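Local coordinates for protein transcriptional regulator, MarR family (Listeria monocytogenes str. 4b, PDB 2QWW) that represses transcription as a dimeric winged helix-turn-helix DNA-binding protein of the MarR family, at the interface of chains A and B. Numbering follows the deposited sequence. Chains: chain A/B, Transcriptional regulator, MarR family.

The interface of chains A and B. Residues chain A 8, 11-12, 15; chain B 121, 124-125, 128, 140.
In the helical dimerisation region of this MarR-family regulator, one face of the N-terminal helix 8-37 of chain A, carrying A:Ile12 and A:Leu15, packs against helices 118-129 and 133-150 of chain B. A:Ile12 is the main insertion: 93 Å² of its surface is hidden by the partner, more than for any other residue of the patch. Its two branches part company at CB. With chi1 at -69°, CG1 lies beside the backbone N and CG2 beside the carbonyl carbon, which sends them to different neighbours. The CG1 methylene of A:Ile12 sits over one face of the B:Phe128 ring, 4.0 Å from the ring centroid and offset toward the rim, as a CH-pi contact. CD1 of A:Ile12 continues past it to the helix backbone, 3.8 Å from CA of B:Met125, a selenomethionine. CG2 of A:Ile12 instead comes from above the ring plane of B:Tyr121, near its rim, 3.5 Å from CD2, and also touches CB of selenomethionine B:Met124 at 3.7 Å. A:Ile12 is thus gripped by two aromatic rings and by the helix stretch between them.

The rim of B:Phe128 is engaged too. CB of A:Asn11 lies in the ring plane, 3.9 Å from CE2 of B:Phe128, and CD2 of A:Leu15 lies in it on the other side of the ring tip, 4.0 Å from CE1. Face and edge contacts together should restrict tilting of the phenyl group. In A:Leu15, chi1 of -176° carries CG away from the backbone N and chi2 of 63° then sets CD2 toward the phenyl rim, while CB packs closely on CD1 of B:Ile140, at 3.5 Å. The same B:Ile140 methyl also abuts the backbone O of A:Asn11, so helix 133-150 braces the side of the helix turn away from B:Tyr121. The interface is two-fold symmetric, and the twin of this patch recurs with the chains exchanged; the interlocked pair probably helps hold the two DNA-binding lobes in a fixed relation.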
ATOM      1  N   ASP A   8     -12.499  -9.379 -22.322  1.00 48.19           N
ATOM      2  CA  ASP A   8     -12.632  -8.502 -21.141  1.00 47.46           C
ATOM      3  C   ASP A   8     -11.769  -8.940 -19.982  1.00 45.12           C
ATOM      4  O   ASP A   8     -11.204  -8.109 -19.286  1.00 43.72           O
ATOM      5  CB  ASP A   8     -14.089  -8.325 -20.698  1.00 48.18           C
ATOM      6  CG  ASP A   8     -14.806  -7.232 -21.488  1.00 54.09           C
ATOM      7  OD1 ASP A   8     -14.408  -6.964 -22.645  1.00 62.98           O
ATOM      8  OD2 ASP A   8     -15.765  -6.635 -20.951  1.00 66.19           O
ATOM      9  N   ASN A  11      -8.358  -7.700 -20.631  1.00 40.12           N
ATOM     10  CA  ASN A  11      -8.278  -6.261 -20.399  1.00 40.80           C
ATOM     11  C   ASN A  11      -8.289  -5.874 -18.919  1.00 38.88           C
ATOM     12  O   ASN A  11      -7.614  -4.922 -18.520  1.00 39.68           O
ATOM     13  CB  ASN A  11      -9.398  -5.536 -21.151  1.00 41.28           C
ATOM     14  CG  ASN A  11      -9.170  -5.504 -22.655  1.00 43.42           C
ATOM     15  OD1 ASN A  11      -8.029  -5.419 -23.130  1.00 40.97           O
ATOM     16  ND2 ASN A  11     -10.257  -5.544 -23.411  1.00 39.29           N
ATOM     17  N   ILE A  12      -9.063  -6.590 -18.111  1.00 38.19           N
ATOM     18  CA  ILE A  12      -9.099  -6.359 -16.664  1.00 38.17           C
ATOM     19  C   ILE A  12      -7.714  -6.651 -16.110  1.00 37.11           C
ATOM     20  O   ILE A  12      -7.151  -5.834 -15.404  1.00 35.83           O
ATOM     21  CB  ILE A  12     -10.204  -7.212 -15.956  1.00 39.96           C
ATOM     22  CG1 ILE A  12     -11.591  -6.701 -16.344  1.00 38.85           C
ATOM     23  CG2 ILE A  12     -10.068  -7.161 -14.420  1.00 40.01           C
ATOM     24  CD1 ILE A  12     -12.739  -7.600 -15.922  1.00 40.48           C
ATOM     25  N   LEU A  15      -5.213  -3.922 -17.006  1.00 36.17           N
ATOM     26  CA  LEU A  15      -5.440  -2.715 -16.226  1.00 36.78           C
ATOM     27  C   LEU A  15      -4.922  -2.914 -14.803  1.00 36.21           C
ATOM     28  O   LEU A  15      -4.157  -2.102 -14.306  1.00 36.90           O
ATOM     29  CB  LEU A  15      -6.930  -2.348 -16.208  1.00 35.78           C
ATOM     30  CG  LEU A  15      -7.311  -1.043 -15.495  1.00 36.87           C
ATOM     31  CD1 LEU A  15      -6.674   0.157 -16.190  1.00 38.39           C
ATOM     32  CD2 LEU A  15      -8.823  -0.903 -15.427  1.00 39.29           C
TER
ATOM     33  N   TYR B 121     -11.717  -9.115  -9.789  1.00 37.54           N
ATOM     34  CA  TYR B 121     -12.215  -9.328 -11.151  1.00 38.89           C
ATOM     35  C   TYR B 121     -13.713  -9.106 -11.274  1.00 39.12           C
ATOM     36  O   TYR B 121     -14.154  -8.508 -12.239  1.00 41.14           O
ATOM     37  CB  TYR B 121     -11.843 -10.712 -11.689  1.00 40.52           C
ATOM     38  CG  TYR B 121     -10.429 -10.756 -12.227  1.00 44.83           C
ATOM     39  CD1 TYR B 121      -9.343 -10.941 -11.372  1.00 46.66           C
ATOM     40  CD2 TYR B 121     -10.174 -10.611 -13.593  1.00 46.48           C
ATOM     41  CE1 TYR B 121      -8.047 -10.985 -11.845  1.00 48.32           C
ATOM     42  CE2 TYR B 121      -8.869 -10.652 -14.083  1.00 47.50           C
ATOM     43  CZ  TYR B 121      -7.810 -10.840 -13.196  1.00 47.40           C
ATOM     44  OH  TYR B 121      -6.505 -10.881 -13.636  1.00 49.51           O
HETATM   45  N   MSE B 124     -14.192  -5.240 -11.082  1.00 37.22           N
HETATM   46  CA  MSE B 124     -13.762  -4.528 -12.285  1.00 38.09           C
HETATM   47  C   MSE B 124     -14.658  -4.886 -13.470  1.00 38.04           C
HETATM   48  O   MSE B 124     -14.895  -4.071 -14.339  1.00 35.32           O
HETATM   49  CB  MSE B 124     -12.293  -4.828 -12.595  1.00 38.29           C
HETATM   50  CG  MSE B 124     -11.602  -3.739 -13.403  1.00 44.08           C
HETATM   51 SE   MSE B 124     -11.612  -2.006 -12.484  0.75 42.14          SE
HETATM   52  CE  MSE B 124     -10.903  -2.532 -11.014  1.00 37.02           C
HETATM   53  N   MSE B 125     -15.157  -6.114 -13.484  1.00 40.35           N
HETATM   54  CA  MSE B 125     -16.113  -6.561 -14.482  1.00 45.43           C
HETATM   55  C   MSE B 125     -17.394  -5.713 -14.454  1.00 41.33           C
HETATM   56  O   MSE B 125     -17.931  -5.369 -15.494  1.00 40.92           O
HETATM   57  CB  MSE B 125     -16.426  -8.025 -14.223  1.00 45.27           C
HETATM   58  CG  MSE B 125     -17.528  -8.609 -15.046  1.00 53.74           C
HETATM   59 SE   MSE B 125     -17.584 -10.504 -14.741  0.75 64.78          SE
HETATM   60  CE  MSE B 125     -15.618 -11.043 -15.043  1.00 61.36           C
ATOM     61  N   PHE B 128     -16.579  -2.269 -16.028  1.00 37.41           N
ATOM     62  CA  PHE B 128     -16.507  -2.400 -17.484  1.00 37.14           C
ATOM     63  C   PHE B 128     -17.872  -2.398 -18.182  1.00 37.77           C
ATOM     64  O   PHE B 128     -17.992  -1.887 -19.296  1.00 37.31           O
ATOM     65  CB  PHE B 128     -15.674  -3.650 -17.847  1.00 36.85           C
ATOM     66  CG  PHE B 128     -14.171  -3.413 -17.850  1.00 36.09           C
ATOM     67  CD1 PHE B 128     -13.562  -2.537 -16.953  1.00 36.38           C
ATOM     68  CD2 PHE B 128     -13.362  -4.090 -18.736  1.00 36.51           C
ATOM     69  CE1 PHE B 128     -12.192  -2.332 -16.981  1.00 37.53           C
ATOM     70  CE2 PHE B 128     -12.000  -3.897 -18.746  1.00 38.74           C
ATOM     71  CZ  PHE B 128     -11.416  -3.008 -17.875  1.00 36.60           C
ATOM     72  N   ILE B 140      -6.766   1.622 -20.792  1.00 33.80           N
ATOM     73  CA  ILE B 140      -5.634   0.723 -20.766  1.00 36.72           C
ATOM     74  C   ILE B 140      -4.409   1.356 -21.384  1.00 35.39           C
ATOM     75  O   ILE B 140      -3.328   1.277 -20.833  1.00 35.69           O
ATOM     76  CB  ILE B 140      -5.908  -0.552 -21.573  1.00 36.28           C
ATOM     77  CG1 ILE B 140      -7.114  -1.315 -21.023  1.00 41.26           C
ATOM     78  CG2 ILE B 140      -4.649  -1.436 -21.643  1.00 43.05           C
ATOM     79  CD1 ILE B 140      -7.046  -1.632 -19.604  1.00 41.55           C
TER